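Local coordinates for protein endo-beta-1,4-glucanase (cellulase B) (Bacillus halodurans, PDB 4V2X) that probably hydrolyses beta-1,4-linked glucans such as cellulose, joining a family 5 glycoside hydrolase module to an Ig-like module and a CBM46 carbohydrate-binding module, at residues I404-L418 against L436-S449. Residues are numbered along the deposited sequence; the frame is centred on the assembly and turned at random.
Sequences IADATVSLQLHGNEL and LNGERLTVKAHVLS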
loop_
_atom_site.group_PDB
_atom_site.type_symbol
_atom_site.label_atom_id
_atom_site.label_comp_id
_atom_site.label_asym_id
_atom_site.label_seq_id
_atom_site.Cartn_x
_atom_site.Cartn_y
_atom_site.Cartn_z
ATOM N N ILE A 404 59.016 20.624 24.038
ATOM C CA ILE A 404 58.181 19.442 23.834
ATOM C C ILE A 404 57.778 18.875 25.197
ATOM O O ILE A 404 58.632 18.618 26.037
ATOM C CB ILE A 404 58.916 18.390 22.975
ATOM C CG1 ILE A 404 59.099 18.941 21.557
ATOM C CG2 ILE A 404 58.154 17.062 22.963
ATOM C CD1 ILE A 404 59.991 18.097 20.669
ATOM N N ALA A 405 56.474 18.725 25.419
ATOM C CA ALA A 405 55.954 18.184 26.670
ATOM C C ALA A 405 55.371 16.790 26.465
ATOM O O ALA A 405 55.308 16.286 25.341
ATOM C CB ALA A 405 54.892 19.110 27.235
ATOM N N ASP A 406 54.949 16.173 27.566
ATOM C CA ASP A 406 54.217 14.912 27.493
ATOM C C ASP A 406 52.908 15.153 26.754
ATOM O O ASP A 406 52.259 16.187 26.945
ATOM C CB ASP A 406 53.912 14.361 28.887
ATOM C CG ASP A 406 55.161 14.022 29.683
ATOM O OD1 ASP A 406 56.276 14.008 29.122
ATOM O OD2 ASP A 406 55.016 13.760 30.894
ATOM N N ALA A 407 52.545 14.216 25.881
ATOM C CA ALA A 407 51.275 14.254 25.187
ATOM C C ALA A 407 50.357 13.230 25.822
ATOM O O ALA A 407 50.711 12.052 25.919
ATOM C CB ALA A 407 51.467 13.935 23.715
ATOM N N THR A 408 49.190 13.676 26.265
ATOM C CA THR A 408 48.187 12.771 26.813
ATOM C C THR A 408 46.976 12.751 25.890
ATOM O O THR A 408 46.428 13.800 25.544
ATOM C CB THR A 408 47.786 13.155 28.248
ATOM O OG1 THR A 408 48.935 13.054 29.097
ATOM C CG2 THR A 408 46.703 12.219 28.772
ATOM N N VAL A 409 46.575 11.550 25.487
ATOM C CA VAL A 409 45.444 11.365 24.589
ATOM C C VAL A 409 44.479 10.347 25.187
ATOM O O VAL A 409 44.896 9.417 25.887
ATOM C CB VAL A 409 45.886 10.901 23.177
ATOM C CG1 VAL A 409 46.605 12.027 22.444
ATOM C CG2 VAL A 409 46.777 9.667 23.236
ATOM N N SER A 410 43.195 10.538 24.908
ATOM C CA SER A 410 42.154 9.620 25.351
ATOM C C SER A 410 41.986 8.499 24.340
ATOM O O SER A 410 41.826 8.756 23.151
ATOM C CB SER A 410 40.825 10.353 25.525
ATOM O OG SER A 410 40.883 11.217 26.648
ATOM N N LEU A 411 42.031 7.265 24.837
ATOM C CA LEU A 411 41.748 6.087 24.055
ATOM C C LEU A 411 40.321 5.653 24.317
ATOM O O LEU A 411 39.760 5.921 25.374
ATOM C CB LEU A 411 42.667 4.930 24.466
ATOM C CG LEU A 411 44.179 5.134 24.410
ATOM C CD1 LEU A 411 44.876 3.848 24.838
ATOM C CD2 LEU A 411 44.629 5.576 23.023
ATOM N N GLN A 412 39.735 4.989 23.333
ATOM C CA GLN A 412 38.489 4.271 23.523
ATOM C C GLN A 412 38.838 2.797 23.329
ATOM O O GLN A 412 38.966 2.323 22.195
ATOM C CB GLN A 412 37.431 4.762 22.534
ATOM C CG GLN A 412 36.938 6.183 22.805
ATOM C CD GLN A 412 37.888 7.270 22.325
ATOM O OE1 GLN A 412 38.326 7.271 21.172
ATOM N NE2 GLN A 412 38.195 8.221 23.207
ATOM N N LEU A 413 39.025 2.088 24.439
ATOM C CA LEU A 413 39.572 0.734 24.395
ATOM C C LEU A 413 38.637 -0.297 23.769
ATOM O O LEU A 413 39.108 -1.287 23.201
ATOM C CB LEU A 413 40.021 0.287 25.794
ATOM C CG LEU A 413 41.275 0.999 26.315
ATOM C CD1 LEU A 413 41.518 0.656 27.777
ATOM C CD2 LEU A 413 42.500 0.671 25.468
ATOM N N HIS A 414 37.326 -0.070 23.856
ATOM C CA HIS A 414 36.343 -0.962 23.232
ATOM C C HIS A 414 36.542 -2.412 23.686
ATOM O O HIS A 414 36.399 -3.352 22.899
ATOM C CB HIS A 414 36.402 -0.872 21.692
ATOM C CG HIS A 414 35.916 0.430 21.135
ATOM N ND1 HIS A 414 36.366 0.940 19.936
ATOM C CD2 HIS A 414 35.014 1.322 21.608
ATOM C CE1 HIS A 414 35.766 2.092 19.697
ATOM N NE2 HIS A 414 34.944 2.348 20.699
ATOM N N GLY A 415 36.890 -2.588 24.958
ATOM C CA GLY A 415 37.045 -3.926 25.538
ATOM C C GLY A 415 38.409 -4.573 25.391
ATOM O O GLY A 415 38.613 -5.700 25.851
ATOM N N ASN A 416 39.357 -3.874 24.764
ATOM C CA ASN A 416 40.705 -4.396 24.590
ATOM C C ASN A 416 41.656 -3.848 25.632
ATOM O O ASN A 416 41.299 -2.959 26.406
ATOM C CB ASN A 416 41.232 -4.058 23.203
ATOM C CG ASN A 416 40.308 -4.532 22.103
ATOM O OD1 ASN A 416 39.671 -5.584 22.213
ATOM N ND2 ASN A 416 40.227 -3.753 21.030
ATOM N N GLU A 417 42.866 -4.390 25.646
ATOM C CA GLU A 417 43.919 -3.917 26.527
ATOM C C GLU A 417 45.097 -3.442 25.678
ATOM O O GLU A 417 45.405 -4.029 24.639
ATOM C CB GLU A 417 44.377 -5.033 27.471
ATOM C CG GLU A 417 43.253 -5.707 28.260
ATOM C CD GLU A 417 42.620 -4.816 29.319
ATOM O OE1 GLU A 417 43.159 -3.726 29.613
ATOM O OE2 GLU A 417 41.571 -5.218 29.875
ATOM N N LEU A 418 45.742 -2.372 26.125
ATOM C CA LEU A 418 46.977 -1.895 25.500
ATOM C C LEU A 418 48.101 -2.872 25.839
ATOM O O LEU A 418 48.339 -3.150 27.009
ATOM C CB LEU A 418 47.323 -0.501 26.023
ATOM C CG LEU A 418 48.577 0.156 25.443
ATOM C CD1 LEU A 418 48.307 0.659 24.034
ATOM C CD2 LEU A 418 49.040 1.294 26.342
ATOM N N LEU A 436 49.678 4.384 30.797
ATOM C CA LEU A 436 48.244 4.289 30.582
ATOM C C LEU A 436 47.573 4.360 31.936
ATOM O O LEU A 436 47.791 3.501 32.790
ATOM C CB LEU A 436 47.877 2.987 29.878
ATOM C CG LEU A 436 46.382 2.809 29.590
ATOM C CD1 LEU A 436 45.886 3.864 28.608
ATOM C CD2 LEU A 436 46.110 1.410 29.066
ATOM N N ASN A 437 46.780 5.405 32.137
ATOM C CA ASN A 437 45.988 5.556 33.345
ATOM C C ASN A 437 44.524 5.551 32.951
ATOM O O ASN A 437 44.016 6.533 32.415
ATOM C CB ASN A 437 46.373 6.845 34.057
ATOM C CG ASN A 437 47.825 6.836 34.509
ATOM O OD1 ASN A 437 48.195 6.078 35.407
ATOM N ND2 ASN A 437 48.657 7.664 33.878
ATOM N N GLY A 438 43.856 4.428 33.199
ATOM C CA GLY A 438 42.514 4.197 32.680
ATOM C C GLY A 438 42.574 4.150 31.165
ATOM O O GLY A 438 43.252 3.301 30.592
ATOM N N GLU A 439 41.894 5.088 30.522
ATOM C CA GLU A 439 41.948 5.222 29.068
ATOM C C GLU A 439 42.773 6.432 28.631
ATOM O O GLU A 439 42.800 6.761 27.441
ATOM C CB GLU A 439 40.529 5.294 28.488
ATOM C CG GLU A 439 39.802 3.956 28.495
ATOM C CD GLU A 439 38.464 4.000 27.778
ATOM O OE1 GLU A 439 37.651 4.899 28.081
ATOM O OE2 GLU A 439 38.214 3.132 26.915
ATOM N N ARG A 440 43.449 7.085 29.578
ATOM C CA ARG A 440 44.339 8.207 29.264
ATOM C C ARG A 440 45.758 7.709 29.013
ATOM O O ARG A 440 46.451 7.276 29.942
ATOM C CB ARG A 440 44.356 9.230 30.401
ATOM C CG ARG A 440 43.006 9.862 30.691
ATOM C CD ARG A 440 42.681 10.970 29.703
ATOM N NE ARG A 440 43.434 12.194 29.987
ATOM C CZ ARG A 440 43.155 13.048 30.975
ATOM N NH1 ARG A 440 42.127 12.838 31.798
ATOM N NH2 ARG A 440 43.912 14.130 31.141
ATOM N N LEU A 441 46.181 7.778 27.752
ATOM C CA LEU A 441 47.538 7.411 27.348
ATOM C C LEU A 441 48.452 8.626 27.333
ATOM O O LEU A 441 48.189 9.596 26.620
ATOM C CB LEU A 441 47.529 6.795 25.949
ATOM C CG LEU A 441 48.890 6.407 25.359
ATOM C CD1 LEU A 441 49.548 5.299 26.168
ATOM C CD2 LEU A 441 48.740 5.985 23.906
ATOM N N THR A 442 49.536 8.562 28.097
ATOM C CA THR A 442 50.551 9.605 28.073
ATOM C C THR A 442 51.794 9.100 27.354
ATOM O O THR A 442 52.366 8.077 27.738
ATOM C CB THR A 442 50.938 10.056 29.497
ATOM O OG1 THR A 442 49.803 10.635 30.139
ATOM C CG2 THR A 442 52.056 11.078 29.453
ATOM N N VAL A 443 52.195 9.812 26.306
ATOM C CA VAL A 443 53.474 9.581 25.656
ATOM C C VAL A 443 54.468 10.611 26.200
ATOM O O VAL A 443 54.255 11.818 26.080
ATOM C CB VAL A 443 53.377 9.706 24.121
ATOM C CG1 VAL A 443 54.702 9.319 23.476
ATOM C CG2 VAL A 443 52.247 8.844 23.574
ATOM N N LYS A 444 55.565 10.133 26.780
ATOM C CA LYS A 444 56.512 11.026 27.450
ATOM C C LYS A 444 57.287 11.908 26.459
ATOM O O LYS A 444 57.611 11.492 25.340
ATOM C CB LYS A 444 57.479 10.229 28.330
ATOM C CG LYS A 444 56.816 9.451 29.457
ATOM C CD LYS A 444 56.325 10.352 30.576
ATOM C CE LYS A 444 55.446 9.596 31.562
ATOM N NZ LYS A 444 56.182 8.553 32.326
ATOM N N ALA A 445 57.576 13.129 26.901
ATOM C CA ALA A 445 58.275 14.140 26.110
ATOM C C ALA A 445 59.518 13.637 25.377
ATOM O O ALA A 445 59.718 13.961 24.204
ATOM C CB ALA A 445 58.657 15.311 27.011
ATOM N N HIS A 446 60.355 12.857 26.061
ATOM C CA HIS A 446 61.619 12.411 25.462
ATOM C C HIS A 446 61.395 11.523 24.244
ATOM O O HIS A 446 62.217 11.508 23.333
ATOM C CB HIS A 446 62.538 11.719 26.484
ATOM C CG HIS A 446 61.976 10.460 27.064
ATOM N ND1 HIS A 446 61.181 10.452 28.189
ATOM C CD2 HIS A 446 62.102 9.166 26.685
ATOM C CE1 HIS A 446 60.836 9.211 28.475
ATOM N NE2 HIS A 446 61.383 8.410 27.579
ATOM N N VAL A 447 60.276 10.799 24.228
ATOM C CA VAL A 447 59.904 9.983 23.066
ATOM C C VAL A 447 59.540 10.881 21.887
ATOM O O VAL A 447 59.985 10.657 20.765
ATOM C CB VAL A 447 58.718 9.049 23.382
ATOM C CG1 VAL A 447 58.250 8.320 22.123
ATOM C CG2 VAL A 447 59.091 8.051 24.476
ATOM N N LEU A 448 58.728 11.899 22.150
ATOM C CA LEU A 448 58.309 12.834 21.115
ATOM C C LEU A 448 59.489 13.662 20.617
ATOM O O LEU A 448 59.611 13.914 19.423
ATOM C CB LEU A 448 57.183 13.737 21.633
ATOM C CG LEU A 448 55.906 12.995 22.052
ATOM C CD1 LEU A 448 54.955 13.923 22.792
ATOM C CD2 LEU A 448 55.205 12.372 20.855
ATOM N N SER A 449 60.359 14.065 21.538
ATOM C CA SER A 449 61.584 14.777 21.179
ATOM C C SER A 449 62.492 13.922 20.288
ATOM O O SER A 449 63.044 14.421 19.318
ATOM C CB SER A 449 62.329 15.235 22.439
ATOM O OG SER A 449 63.518 15.915 22.095
HETATM O O HOH W 1 35.798 1.941 25.239
#
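Thr-408 and Thr-442 turn alike: each holds OG1 opposite its carbonyl carbon, chi1 -62° and -63°. Their hydroxyls share a hydrogen bond, Thr-408 OG1 to Thr-442 OG1 at 2.8 Å; the backbones here form a non-hydrogen-bonded pair. Beside them, Arg-440 bends at chi2 and chi3 and brings NE within 3.5 Å of Thr-408 CG2, which lies at the guanidinium edge. Strands 407-412 and 440-443 are antiparallel neighbours in one sheet of the Ig-like module. Two backbone hydrogen bonds join Ala-407 to Val-443, and two more join Val-409 to Leu-441.

Carboxylates extend the pairing at both ends. Asp-406 OD1 accepts the N-H of Ala-445 at 2.7 Å, on its anti side and somewhat out of the carboxylate plane, at the start of helix 445-452. Glu-439 OE2 takes the N-H of Leu-413 at 2.8 Å, nearly straight at 175°, and a water links it to His-414 N.

On the face of Val-409 and Leu-441, Leu-441 CB meets Leu-411 CG at 4.0 Å, and Phe-475 of strand 473-480 touches both side chains. Ile-404 CG2 rests on Leu-448 CB at 3.7 Å, while its CD1 reaches Ser-449. With an alanine here, CG2 and CD1 are gone, and Leu-448 and Ser-449 would probably lose their apolar cover. The chemistry is thus two-sided: polar groups line the threonine face, apolar side chains join the opposite face to the second sheet, and the acidic ends probably stabilise the adjoining helix and turn.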